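Long-range contacts in 6-carboxyhexanoate--coa ligase (Bacillus subtilis, PDB 5FLL), which belongs to the 6-carboxyhexanoate--CoA ligase family and holds pimeloyl-AMP, pyrophosphate and magnesium together in one pocket: residues L192-D197 with T216-Y221; L98-E103 with G203-K208; E6-V11 with E32-F37. All coordinates share one frame; numbering follows the deposited sequence.

Contact 1. Residues L192-D197 with T216-Y221; sequences LCWSDD and TAMKEY. With MG (magnesium ion), chain F; WAQ (pimeloyl-AMP), chain C; PPV (pyrophosphate), chain D.
Trp194 and Met218 meet with their side chains crossing at about a right angle, and Lys219 follows on the indole at a slant. The methionine chain is bent at both chi2 and chi3, a fold that brings its terminal methyl back to the six-membered ring, with Met218 CE 3.7 Å from Trp194 CE3. Leu192 closes the same apolar patch: its CD1 lies in the plane of the indole, at the edge, and 3.9 Å from Met218 CE. Over one face of the ring sits the carbonyl oxygen of Met218, which accepts a hydrogen bond from Gln93. Lys219 starts from the cramped chi1 position between its backbone N and carbonyl carbon (69°) and then runs fully extended. Its CD passes 3.8 Å from Trp194 CD1, and its amino group goes on to the turn that follows the strand. There Lys219 NZ donates to Ser195 O at 2.7 Å and to Asp197 O at 2.9 Å, standing above both carbonyl planes, while Thr223 O takes a further bond. The buried amino group, probably charged, is thus held by backbone oxygens. The turn so gripped is an ST turn, in which Ser195 OG accepts from the backbone N of Asp197. The same hydroxyl donates to the phosphate oxygen OAD of pimeloyl-AMP at 2.6 Å. Asp196 and Asp197 each place OD1 on one magnesium ion, at 2.1 Å and 2.0 Å respectively, and Arg171 forms a salt bridge to Asp197 OD2. Pimeloyl-AMP OAD, two pyrophosphate oxygens and a water complete six ligands, the water also donating to Asp196 OD2. The arrangement is a magnesium-binding site at the C-terminal end of strand 188-194, with two consecutive aspartates as ligands and a lysine bonded to backbone oxygens of their turn.

Contact 2. Residues L98-E103 with G203-K208; sequences LLLEKE and GYVAGK
Val205 presents its two methyls to successive leucines of the helix, a compact case of a branched strand residue packing against a helix surface. CG2 lies 3.7 Å from both CB and CD1 of Leu99, so this leucine touches the methyl with both its root and one branch. The other methyl, Val205 CG1, meets Leu100 at the branch point, with CG 4.0 Å away. Both leucine side chains slant across the valine. One helical turn beyond Leu99, Glu103 reaches the end of the strand. Its CG is anti to the backbone N and its chain bends at chi2 (72°), bringing Glu103 CD to 3.8 Å from Gly207 CA, where no side chain intervenes. Two backbone groups just past Lys208 fix the carboxylate: Lys209 N donates to OE2 and Met210 N to OE1, tying the helix to the turn after the strand. Further out, Leu99 also touches Met210 and Gln213, while Leu100 packs on Ala190 and Val205 on Leu192. The axes of helix 98-103 and strand 203-207 come within 8.8 Å of each other and are almost parallel, at 6°. Strand 203-207 lies between strands 188-194 and 211-215, antiparallel to both. Helix 89-103 packs on the sheet face that carries Val205, and helix 170-184 touches Tyr204, whose side chain points the other way.

Contact 3. Residues E6-V11 with E32-F37; sequences ETFYSV and ERLIPF. With WAQ (pimeloyl-AMP), chain C.
The beta hairpin of strands 8-17 and 26-36 is joined here near its open end, where Tyr9 pairs with Ile35 and Val11 with Arg33 as antiparallel hydrogen-bonded pairs. Each pair is closed by two backbone bonds, of which Tyr9 N to Ile35 O and Arg33 N to Val11 O are the shorter, both 2.7 Å. Ser10 and Leu34 form the non-hydrogen-bonded pair between them. The segments of the two strands run at 152°, the usual twist of antiparallel neighbours. On the face bearing Tyr9, Val11, Arg33 and Ile35, which helix 40-52 covers, Val11 CG2 lies 3.7 Å from Ile35 CD1. Farther along, placing CG anti to the carbonyl carbon (chi1 -64°) turns the Tyr9 ring back toward the partner strand, with Ile35 O in plane at its edge. Over one face of that ring comes Phe37 CD1, 3.5 Å from Tyr9 CZ and offset toward the rim. The two ring planes are turned by 56°, an oblique meeting. Lys58 of the second subunit adds a cation-pi contact to Phe37, so this end of the hairpin takes part in the dimer. Phe8 lies alongside Pro36 and points the same way, its CE2 3.6 Å from Pro36 CD, and it packs on Leu251 together with Leu34. The guanidinium of Arg33 turns away from strand 8-17 to a salt bridge with Asp151. At the start of segment 32-37, Glu32, bent at chi2 and held by a salt bridge to Arg146, accepts a weak hydrogen bond from pimeloyl-AMP N6 at its OE2, 2.9 Å long. Beside the Ser10 pair, one water lies 2.7 Å from Ser10 OG and donates to Arg33 O.

Contacts 1 and 2 share one mixed sheet and interlock: strands 188-194 and 203-207 are neighbours, Cys193 O lies 2.8 Å from Tyr204 N in a probable hydrogen bond, and Leu192 CD1 packs 3.7 Å from Val205 CG1. Their centres are 15 Å apart. Contact 3 belongs to a separate antiparallel sheet across the centre of the chain, its centre 29 Å from that of contact 1 and 30 Å from that of contact 2. Pimeloyl-AMP reaches contacts 1 and 3, meeting contact 1 with its phosphate and acyl chain and contact 3 with its adenine amine. In contact 2 the Val205 side chain is about 10 Å from the ligand, while neighbouring Tyr204, pointing the other way, touches it.

Contact 1. Residues L192-D197 with T216-Y221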
loop_
_atom_site.group_PDB
_atom_site.type_symbol
_atom_site.label_atom_id
_atom_site.label_comp_id
_atom_site.label_asym_id
_atom_site.label_seq_id
_atom_site.Cartn_x
_atom_site.Cartn_y
_atom_site.Cartn_z
ATOM N N LEU A 192 -23.103 16.940 3.882
ATOM C CA LEU A 192 -22.466 18.200 4.244
ATOM C C LEU A 192 -20.946 18.047 4.295
ATOM O O LEU A 192 -20.432 17.089 4.871
ATOM C CB LEU A 192 -22.972 18.672 5.571
ATOM C CG LEU A 192 -22.241 19.777 6.323
ATOM C CD1 LEU A 192 -22.465 21.137 5.654
ATOM C CD2 LEU A 192 -22.752 19.762 7.751
ATOM N N CYS A 193 -20.227 18.977 3.676
ATOM C CA CYS A 193 -18.798 18.831 3.494
ATOM C C CYS A 193 -18.037 20.152 3.528
ATOM O O CYS A 193 -18.415 21.125 2.866
ATOM C CB CYS A 193 -18.520 18.212 2.149
ATOM S SG CYS A 193 -16.772 18.310 1.714
ATOM N N TRP A 194 -16.947 20.171 4.282
ATOM C CA TRP A 194 -15.873 21.080 3.981
ATOM C C TRP A 194 -14.537 20.435 4.326
ATOM O O TRP A 194 -14.463 19.417 5.024
ATOM C CB TRP A 194 -16.080 22.439 4.670
ATOM C CG TRP A 194 -16.073 22.459 6.176
ATOM C CD1 TRP A 194 -15.013 22.679 6.968
ATOM C CD2 TRP A 194 -17.199 22.340 7.054
ATOM N NE1 TRP A 194 -15.374 22.679 8.285
ATOM C CE2 TRP A 194 -16.720 22.492 8.369
ATOM C CE3 TRP A 194 -18.563 22.086 6.858
ATOM C CZ2 TRP A 194 -17.543 22.377 9.485
ATOM C CZ3 TRP A 194 -19.375 22.003 7.956
ATOM C CH2 TRP A 194 -18.871 22.164 9.256
ATOM N N SER A 195 -13.469 21.032 3.818
ATOM C CA SER A 195 -12.165 20.397 3.857
ATOM C C SER A 195 -11.517 20.500 5.228
ATOM O O SER A 195 -11.702 21.475 5.959
ATOM C CB SER A 195 -11.245 20.996 2.777
ATOM O OG SER A 195 -10.039 20.257 2.715
ATOM N N ASP A 196 -10.737 19.479 5.564
ATOM C CA ASP A 196 -9.843 19.542 6.714
ATOM C C ASP A 196 -8.516 20.227 6.371
ATOM O O ASP A 196 -7.621 20.307 7.227
ATOM C CB ASP A 196 -9.610 18.141 7.301
ATOM C CG ASP A 196 -8.955 17.183 6.323
ATOM O OD1 ASP A 196 -9.185 17.312 5.100
ATOM O OD2 ASP A 196 -8.197 16.292 6.780
ATOM N N ASP A 197 -8.359 20.713 5.140
ATOM C CA ASP A 197 -7.062 21.331 4.762
ATOM C C ASP A 197 -7.013 22.794 5.203
ATOM O O ASP A 197 -7.977 23.527 5.059
ATOM C CB ASP A 197 -6.822 21.234 3.252
ATOM C CG ASP A 197 -7.054 19.827 2.689
ATOM O OD1 ASP A 197 -7.214 18.831 3.431
ATOM O OD2 ASP A 197 -7.113 19.727 1.455
ATOM N N THR A 216 -18.808 29.212 -0.882
ATOM C CA THR A 216 -17.419 29.620 -1.101
ATOM C C THR A 216 -16.624 29.895 0.172
ATOM O O THR A 216 -15.397 30.035 0.101
ATOM C CB THR A 216 -17.339 30.884 -1.964
ATOM O OG1 THR A 216 -18.134 31.881 -1.328
ATOM C CG2 THR A 216 -17.851 30.592 -3.369
ATOM N N ALA A 217 -17.311 30.024 1.303
ATOM C CA ALA A 217 -16.645 30.144 2.591
ATOM C C ALA A 217 -17.389 29.362 3.643
ATOM O O ALA A 217 -18.474 29.750 4.031
ATOM C CB ALA A 217 -16.548 31.599 3.009
ATOM N N MET A 218 -16.775 28.281 4.129
ATOM C CA MET A 218 -17.381 27.418 5.153
ATOM C C MET A 218 -16.560 27.368 6.448
ATOM O O MET A 218 -17.034 26.868 7.461
ATOM C CB MET A 218 -17.567 26.008 4.597
ATOM C CG MET A 218 -18.642 25.903 3.526
ATOM S SD MET A 218 -20.282 26.063 4.286
ATOM C CE MET A 218 -20.506 24.371 4.769
ATOM N N LYS A 219 -15.357 27.946 6.421
ATOM C CA LYS A 219 -14.504 28.090 7.610
ATOM C C LYS A 219 -13.373 29.094 7.315
ATOM O O LYS A 219 -13.236 29.554 6.195
ATOM C CB LYS A 219 -13.875 26.757 7.957
ATOM C CG LYS A 219 -12.850 26.317 6.918
ATOM C CD LYS A 219 -12.081 25.082 7.362
ATOM C CE LYS A 219 -10.951 24.739 6.406
ATOM N NZ LYS A 219 -10.270 23.519 6.913
ATOM N N GLU A 220 -12.543 29.387 8.309
ATOM C CA GLU A 220 -11.415 30.320 8.138
ATOM C C GLU A 220 -10.184 29.572 7.621
ATOM O O GLU A 220 -10.005 28.385 7.921
ATOM C CB GLU A 220 -11.063 31.002 9.475
ATOM C CG GLU A 220 -12.239 31.717 10.155
ATOM C CD GLU A 220 -12.678 33.010 9.457
ATOM O OE1 GLU A 220 -12.074 33.382 8.437
ATOM O OE2 GLU A 220 -13.650 33.653 9.914
ATOM N N TYR A 221 -9.355 30.266 6.846
ATOM C CA TYR A 221 -8.031 29.787 6.476
ATOM C C TYR A 221 -7.227 29.419 7.699
ATOM O O TYR A 221 -7.362 30.039 8.741
ATOM C CB TYR A 221 -7.267 30.859 5.668
ATOM C CG TYR A 221 -7.719 30.897 4.237
ATOM C CD1 TYR A 221 -7.405 29.847 3.370
ATOM C CD2 TYR A 221 -8.562 31.911 3.769
ATOM C CE1 TYR A 221 -7.868 29.829 2.063
ATOM C CE2 TYR A 221 -9.035 31.906 2.465
ATOM C CZ TYR A 221 -8.685 30.864 1.617
ATOM O OH TYR A 221 -9.134 30.848 0.328
HETATM MG MG MG F . -8.116 16.998 3.266
HETATM N N1 WAQ C . -14.917 8.941 1.722
HETATM C C2 WAQ C . -15.452 9.388 2.929
HETATM N N3 WAQ C . -15.021 10.596 3.463
HETATM C C4 WAQ C . -14.061 11.286 2.804
HETATM C C5 WAQ C . -13.560 10.853 1.635
HETATM C C6 WAQ C . -13.981 9.684 1.117
HETATM N N6 WAQ C . -13.436 9.289 -0.026
HETATM N N7 WAQ C . -12.671 11.755 1.206
HETATM C C8 WAQ C . -12.601 12.733 2.094
HETATM N N9 WAQ C . -13.476 12.446 3.081
HETATM C "C1'" WAQ C . -13.735 13.197 4.313
HETATM C "C2'" WAQ C . -12.532 13.032 5.202
HETATM O "O2'" WAQ C . -12.902 13.141 6.548
HETATM C "C3'" WAQ C . -11.692 14.256 4.839
HETATM O "O3'" WAQ C . -10.736 14.545 5.854
HETATM C "C4'" WAQ C . -12.771 15.286 4.797
HETATM O "O4'" WAQ C . -13.891 14.609 4.151
HETATM C "C5'" WAQ C . -12.359 16.435 3.883
HETATM O "O5'" WAQ C . -11.698 15.859 2.827
HETATM O OAB WAQ C . -14.611 23.736 -4.555
HETATM O OAC WAQ C . -11.361 19.028 -0.453
HETATM O OAD WAQ C . -9.948 17.693 2.295
HETATM O OAE WAQ C . -16.362 22.497 -5.337
HETATM O OAH WAQ C . -10.661 15.934 0.480
HETATM C CAK WAQ C . -15.240 20.709 -1.349
HETATM C CAL WAQ C . -15.322 21.927 -2.319
HETATM C CAM WAQ C . -13.797 20.366 -1.018
HETATM C CAN WAQ C . -14.866 21.541 -3.703
HETATM C CAO WAQ C . -13.728 19.420 0.168
HETATM O OAU WAQ C . -12.323 17.780 1.249
HETATM C CAW WAQ C . -15.332 22.692 -4.593
HETATM C CAX WAQ C . -12.340 18.713 0.250
HETATM P PBG WAQ C . -11.124 16.794 1.616
HETATM O O11 PPV D . -8.493 12.528 3.290
HETATM P P1 PPV D . -8.737 13.707 2.388
HETATM O O21 PPV D . -9.574 13.432 1.184
HETATM O O31 PPV D . -9.075 15.019 3.111
HETATM O OPP PPV D . -7.270 13.935 1.689
HETATM P P2 PPV D . -6.943 15.222 0.746
HETATM O O12 PPV D . -7.966 15.217 -0.368
HETATM O O22 PPV D . -5.541 14.957 0.233
HETATM O O32 PPV D . -7.124 16.411 1.675
HETATM O O HOH W 1 -6.719 15.938 4.545
#

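Contact 2. Residues L98-E103 with G203-K208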
loop_
_atom_site.group_PDB
_atom_site.type_symbol
_atom_site.label_atom_id
_atom_site.label_comp_id
_atom_site.label_asym_id
_atom_site.label_seq_id
_atom_site.Cartn_x
_atom_site.Cartn_y
_atom_site.Cartn_z
ATOM N N LEU A 98 -29.820 25.967 5.801
ATOM C CA LEU A 98 -31.072 26.213 5.111
ATOM C C LEU A 98 -31.223 25.208 3.939
ATOM O O LEU A 98 -32.274 24.614 3.739
ATOM C CB LEU A 98 -31.113 27.664 4.613
ATOM C CG LEU A 98 -32.287 28.066 3.690
ATOM C CD1 LEU A 98 -33.641 27.819 4.365
ATOM C CD2 LEU A 98 -32.168 29.517 3.247
ATOM N N LEU A 99 -30.154 25.004 3.198
ATOM C CA LEU A 99 -30.182 24.094 2.073
ATOM C C LEU A 99 -30.412 22.651 2.499
ATOM O O LEU A 99 -31.139 21.920 1.857
ATOM C CB LEU A 99 -28.881 24.192 1.278
ATOM C CG LEU A 99 -28.697 25.508 0.493
ATOM C CD1 LEU A 99 -27.283 25.610 -0.075
ATOM C CD2 LEU A 99 -29.717 25.612 -0.642
ATOM N N LEU A 100 -29.792 22.226 3.585
ATOM C CA LEU A 100 -30.027 20.868 4.074
ATOM C C LEU A 100 -31.506 20.718 4.410
ATOM O O LEU A 100 -32.092 19.703 4.070
ATOM C CB LEU A 100 -29.142 20.530 5.281
ATOM C CG LEU A 100 -27.642 20.364 4.960
ATOM C CD1 LEU A 100 -26.840 20.451 6.226
ATOM C CD2 LEU A 100 -27.351 19.035 4.261
ATOM N N GLU A 101 -32.100 21.735 5.042
ATOM C CA GLU A 101 -33.493 21.672 5.459
ATOM C C GLU A 101 -34.383 21.617 4.242
ATOM O O GLU A 101 -35.290 20.820 4.186
ATOM C CB GLU A 101 -33.884 22.852 6.360
ATOM C CG GLU A 101 -35.248 22.686 7.043
ATOM C CD GLU A 101 -35.566 23.746 8.108
ATOM O OE1 GLU A 101 -34.671 24.216 8.819
ATOM O OE2 GLU A 101 -36.734 24.085 8.289
ATOM N N LYS A 102 -34.073 22.416 3.237
ATOM C CA LYS A 102 -34.840 22.432 2.010
ATOM C C LYS A 102 -34.827 21.048 1.331
ATOM O O LYS A 102 -35.829 20.607 0.803
ATOM C CB LYS A 102 -34.264 23.473 1.047
ATOM C CG LYS A 102 -35.303 24.058 0.111
ATOM C CD LYS A 102 -34.726 24.774 -1.112
ATOM C CE LYS A 102 -35.846 25.142 -2.097
ATOM N NZ LYS A 102 -35.334 25.708 -3.372
ATOM N N GLU A 103 -33.687 20.382 1.331
ATOM C CA GLU A 103 -33.554 19.069 0.710
ATOM C C GLU A 103 -34.305 17.969 1.480
ATOM O O GLU A 103 -34.604 16.932 0.908
ATOM C CB GLU A 103 -32.091 18.679 0.646
ATOM C CG GLU A 103 -31.825 17.409 -0.111
ATOM C CD GLU A 103 -31.999 17.572 -1.594
ATOM O OE1 GLU A 103 -31.917 18.707 -2.072
ATOM O OE2 GLU A 103 -32.201 16.564 -2.283
ATOM N N GLY A 203 -16.638 24.795 0.640
ATOM C CA GLY A 203 -17.271 23.518 0.977
ATOM C C GLY A 203 -18.538 23.362 0.152
ATOM O O GLY A 203 -18.750 24.102 -0.812
ATOM N N TYR A 204 -19.386 22.403 0.523
ATOM C CA TYR A 204 -20.650 22.181 -0.187
ATOM C C TYR A 204 -21.677 21.406 0.602
ATOM O O TYR A 204 -21.370 20.766 1.624
ATOM C CB TYR A 204 -20.404 21.451 -1.504
ATOM C CG TYR A 204 -19.994 19.976 -1.378
ATOM C CD1 TYR A 204 -20.943 18.974 -1.348
ATOM C CD2 TYR A 204 -18.636 19.598 -1.384
ATOM C CE1 TYR A 204 -20.580 17.651 -1.282
ATOM C CE2 TYR A 204 -18.268 18.273 -1.294
ATOM C CZ TYR A 204 -19.239 17.312 -1.249
ATOM O OH TYR A 204 -18.874 16.001 -1.154
ATOM N N VAL A 205 -22.925 21.542 0.165
ATOM C CA VAL A 205 -23.943 20.597 0.526
ATOM C C VAL A 205 -24.493 20.015 -0.775
ATOM O O VAL A 205 -24.536 20.679 -1.814
ATOM C CB VAL A 205 -25.087 21.193 1.381
ATOM C CG1 VAL A 205 -24.574 21.718 2.713
ATOM C CG2 VAL A 205 -25.785 22.301 0.629
ATOM N N ALA A 206 -24.890 18.751 -0.719
ATOM C CA ALA A 206 -25.359 18.058 -1.883
ATOM C C ALA A 206 -26.543 17.151 -1.557
ATOM O O ALA A 206 -26.627 16.537 -0.490
ATOM C CB ALA A 206 -24.219 17.244 -2.447
ATOM N N GLY A 207 -27.417 17.009 -2.539
ATOM C CA GLY A 207 -28.589 16.166 -2.425
ATOM C C GLY A 207 -29.158 15.965 -3.800
ATOM O O GLY A 207 -28.687 16.570 -4.774
ATOM N N LYS A 208 -30.174 15.121 -3.888
ATOM C CA LYS A 208 -30.687 14.705 -5.175
ATOM C C LYS A 208 -31.397 15.842 -5.850
ATOM O O LYS A 208 -31.407 15.912 -7.071
ATOM C CB LYS A 208 -31.662 13.539 -5.013
ATOM C CG LYS A 208 -31.005 12.218 -4.667
ATOM C CD LYS A 208 -32.043 11.103 -4.449
ATOM C CE LYS A 208 -31.378 9.781 -4.076
ATOM N NZ LYS A 208 -30.542 9.879 -2.832
#

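Contact 3. Residues E6-V11 with E32-F37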
loop_
_atom_site.group_PDB
_atom_site.type_symbol
_atom_site.label_atom_id
_atom_site.label_comp_id
_atom_site.label_asym_id
_atom_site.label_seq_id
_atom_site.Cartn_x
_atom_site.Cartn_y
_atom_site.Cartn_z
ATOM N N GLU A 6 -13.768 -3.266 -20.590
ATOM C CA GLU A 6 -12.394 -2.958 -20.199
ATOM C C GLU A 6 -12.192 -3.157 -18.690
ATOM O O GLU A 6 -13.070 -2.844 -17.904
ATOM C CB GLU A 6 -12.096 -1.516 -20.579
ATOM C CG GLU A 6 -10.747 -0.993 -20.116
ATOM C CD GLU A 6 -10.464 0.402 -20.674
ATOM O OE1 GLU A 6 -11.436 1.201 -20.769
ATOM O OE2 GLU A 6 -9.288 0.689 -21.048
ATOM N N THR A 7 -11.011 -3.623 -18.288
ATOM C CA THR A 7 -10.747 -3.919 -16.881
ATOM C C THR A 7 -10.273 -2.690 -16.126
ATOM O O THR A 7 -9.362 -2.001 -16.546
ATOM C CB THR A 7 -9.726 -5.058 -16.723
ATOM O OG1 THR A 7 -10.306 -6.250 -17.249
ATOM C CG2 THR A 7 -9.383 -5.307 -15.264
ATOM N N PHE A 8 -10.918 -2.413 -15.007
ATOM C CA PHE A 8 -10.536 -1.280 -14.181
ATOM C C PHE A 8 -9.915 -1.691 -12.827
ATOM O O PHE A 8 -10.128 -2.819 -12.349
ATOM C CB PHE A 8 -11.735 -0.366 -13.982
ATOM C CG PHE A 8 -12.012 0.547 -15.158
ATOM C CD1 PHE A 8 -12.673 0.085 -16.283
ATOM C CD2 PHE A 8 -11.626 1.868 -15.121
ATOM C CE1 PHE A 8 -12.931 0.925 -17.358
ATOM C CE2 PHE A 8 -11.878 2.715 -16.179
ATOM C CZ PHE A 8 -12.532 2.245 -17.304
ATOM N N TYR A 9 -9.096 -0.770 -12.268
ATOM C CA TYR A 9 -8.368 -0.982 -11.020
ATOM C C TYR A 9 -8.669 0.094 -9.965
ATOM O O TYR A 9 -8.652 1.281 -10.274
ATOM C CB TYR A 9 -6.870 -1.029 -11.305
ATOM C CG TYR A 9 -6.498 -2.204 -12.166
ATOM C CD1 TYR A 9 -6.766 -2.210 -13.534
ATOM C CD2 TYR A 9 -5.936 -3.338 -11.608
ATOM C CE1 TYR A 9 -6.449 -3.306 -14.319
ATOM C CE2 TYR A 9 -5.626 -4.431 -12.383
ATOM C CZ TYR A 9 -5.888 -4.415 -13.722
ATOM O OH TYR A 9 -5.597 -5.525 -14.475
ATOM N N SER A 10 -8.985 -0.339 -8.734
ATOM C CA SER A 10 -9.057 0.582 -7.590
ATOM C C SER A 10 -7.667 0.929 -7.104
ATOM O O SER A 10 -6.888 0.044 -6.778
ATOM C CB SER A 10 -9.837 -0.039 -6.423
ATOM O OG SER A 10 -9.922 0.887 -5.352
ATOM N N VAL A 11 -7.332 2.211 -7.093
ATOM C CA VAL A 11 -6.026 2.657 -6.601
ATOM C C VAL A 11 -6.288 3.641 -5.477
ATOM O O VAL A 11 -7.015 4.652 -5.647
ATOM C CB VAL A 11 -5.161 3.320 -7.686
ATOM C CG1 VAL A 11 -3.715 3.409 -7.236
ATOM C CG2 VAL A 11 -5.238 2.552 -8.998
ATOM N N GLU A 32 -8.493 8.083 -3.650
ATOM C CA GLU A 32 -9.102 6.934 -4.300
ATOM C C GLU A 32 -9.280 7.219 -5.801
ATOM O O GLU A 32 -9.697 8.310 -6.209
ATOM C CB GLU A 32 -10.443 6.590 -3.643
ATOM C CG GLU A 32 -11.234 7.818 -3.225
ATOM C CD GLU A 32 -10.892 8.283 -1.819
ATOM O OE1 GLU A 32 -10.598 7.437 -0.953
ATOM O OE2 GLU A 32 -10.952 9.500 -1.572
ATOM N N ARG A 33 -8.940 6.224 -6.613
ATOM C CA ARG A 33 -9.026 6.358 -8.044
ATOM C C ARG A 33 -9.560 5.071 -8.624
ATOM O O ARG A 33 -9.540 4.026 -7.993
ATOM C CB ARG A 33 -7.635 6.675 -8.636
ATOM C CG ARG A 33 -6.982 7.918 -8.035
ATOM C CD ARG A 33 -7.676 9.199 -8.481
ATOM N NE ARG A 33 -7.649 9.256 -9.930
ATOM C CZ ARG A 33 -6.580 9.595 -10.647
ATOM N NH1 ARG A 33 -5.457 9.984 -10.064
ATOM N NH2 ARG A 33 -6.649 9.578 -11.955
ATOM N N LEU A 34 -10.014 5.152 -9.856
ATOM C CA LEU A 34 -10.543 4.012 -10.568
ATOM C C LEU A 34 -10.126 4.157 -12.027
ATOM O O LEU A 34 -10.584 5.056 -12.711
ATOM C CB LEU A 34 -12.055 3.973 -10.449
ATOM C CG LEU A 34 -12.741 2.767 -11.091
ATOM C CD1 LEU A 34 -12.300 1.480 -10.418
ATOM C CD2 LEU A 34 -14.239 2.885 -11.012
ATOM N N ILE A 35 -9.268 3.267 -12.503
ATOM C CA ILE A 35 -8.586 3.502 -13.758
ATOM C C ILE A 35 -8.317 2.244 -14.549
ATOM O O ILE A 35 -8.231 1.158 -13.972
ATOM C CB ILE A 35 -7.205 4.098 -13.485
ATOM C CG1 ILE A 35 -6.430 3.146 -12.573
ATOM C CG2 ILE A 35 -7.332 5.466 -12.847
ATOM C CD1 ILE A 35 -4.927 3.339 -12.628
ATOM N N PRO A 36 -8.111 2.390 -15.863
ATOM C CA PRO A 36 -7.587 1.285 -16.664
ATOM C C PRO A 36 -6.118 1.045 -16.345
ATOM O O PRO A 36 -5.451 1.927 -15.798
ATOM C CB PRO A 36 -7.761 1.765 -18.113
ATOM C CG PRO A 36 -7.837 3.259 -18.028
ATOM C CD PRO A 36 -8.387 3.596 -16.670
ATOM N N PHE A 37 -5.627 -0.140 -16.673
ATOM C CA PHE A 37 -4.309 -0.533 -16.232
ATOM C C PHE A 37 -3.220 0.374 -16.750
ATOM O O PHE A 37 -2.237 0.628 -16.045
ATOM C CB PHE A 37 -4.001 -1.953 -16.656
ATOM C CG PHE A 37 -2.796 -2.522 -15.973
ATOM C CD1 PHE A 37 -2.858 -2.902 -14.647
ATOM C CD2 PHE A 37 -1.608 -2.689 -16.656
ATOM C CE1 PHE A 37 -1.742 -3.456 -14.013
ATOM C CE2 PHE A 37 -0.499 -3.224 -16.034
ATOM C CZ PHE A 37 -0.557 -3.603 -14.709
HETATM N N1 WAQ C . -14.917 8.941 1.722
HETATM C C2 WAQ C . -15.452 9.388 2.929
HETATM N N3 WAQ C . -15.021 10.596 3.463
HETATM C C4 WAQ C . -14.061 11.286 2.804
HETATM C C5 WAQ C . -13.560 10.853 1.635
HETATM C C6 WAQ C . -13.981 9.684 1.117
HETATM N N6 WAQ C . -13.436 9.289 -0.026
HETATM N N7 WAQ C . -12.671 11.755 1.206
HETATM C C8 WAQ C . -12.601 12.733 2.094
HETATM N N9 WAQ C . -13.476 12.446 3.081
HETATM C "C1'" WAQ C . -13.735 13.197 4.313
HETATM C "C2'" WAQ C . -12.532 13.032 5.202
HETATM O "O2'" WAQ C . -12.902 13.141 6.548
HETATM C "C3'" WAQ C . -11.692 14.256 4.839
HETATM O "O3'" WAQ C . -10.736 14.545 5.854
HETATM C "C4'" WAQ C . -12.771 15.286 4.797
HETATM O "O4'" WAQ C . -13.891 14.609 4.151
HETATM C "C5'" WAQ C . -12.359 16.435 3.883
HETATM O "O5'" WAQ C . -11.698 15.859 2.827
HETATM O OAB WAQ C . -14.611 23.736 -4.555
HETATM O OAC WAQ C . -11.361 19.028 -0.453
HETATM O OAD WAQ C . -9.948 17.693 2.295
HETATM O OAE WAQ C . -16.362 22.497 -5.337
HETATM O OAH WAQ C . -10.661 15.934 0.480
HETATM C CAK WAQ C . -15.240 20.709 -1.349
HETATM C CAL WAQ C . -15.322 21.927 -2.319
HETATM C CAM WAQ C . -13.797 20.366 -1.018
HETATM C CAN WAQ C . -14.866 21.541 -3.703
HETATM C CAO WAQ C . -13.728 19.420 0.168
HETATM O OAU WAQ C . -12.323 17.780 1.249
HETATM C CAW WAQ C . -15.332 22.692 -4.593
HETATM C CAX WAQ C . -12.340 18.713 0.250
HETATM P PBG WAQ C . -11.124 16.794 1.616
HETATM O O HOH W 2 -10.686 3.452 -5.563
#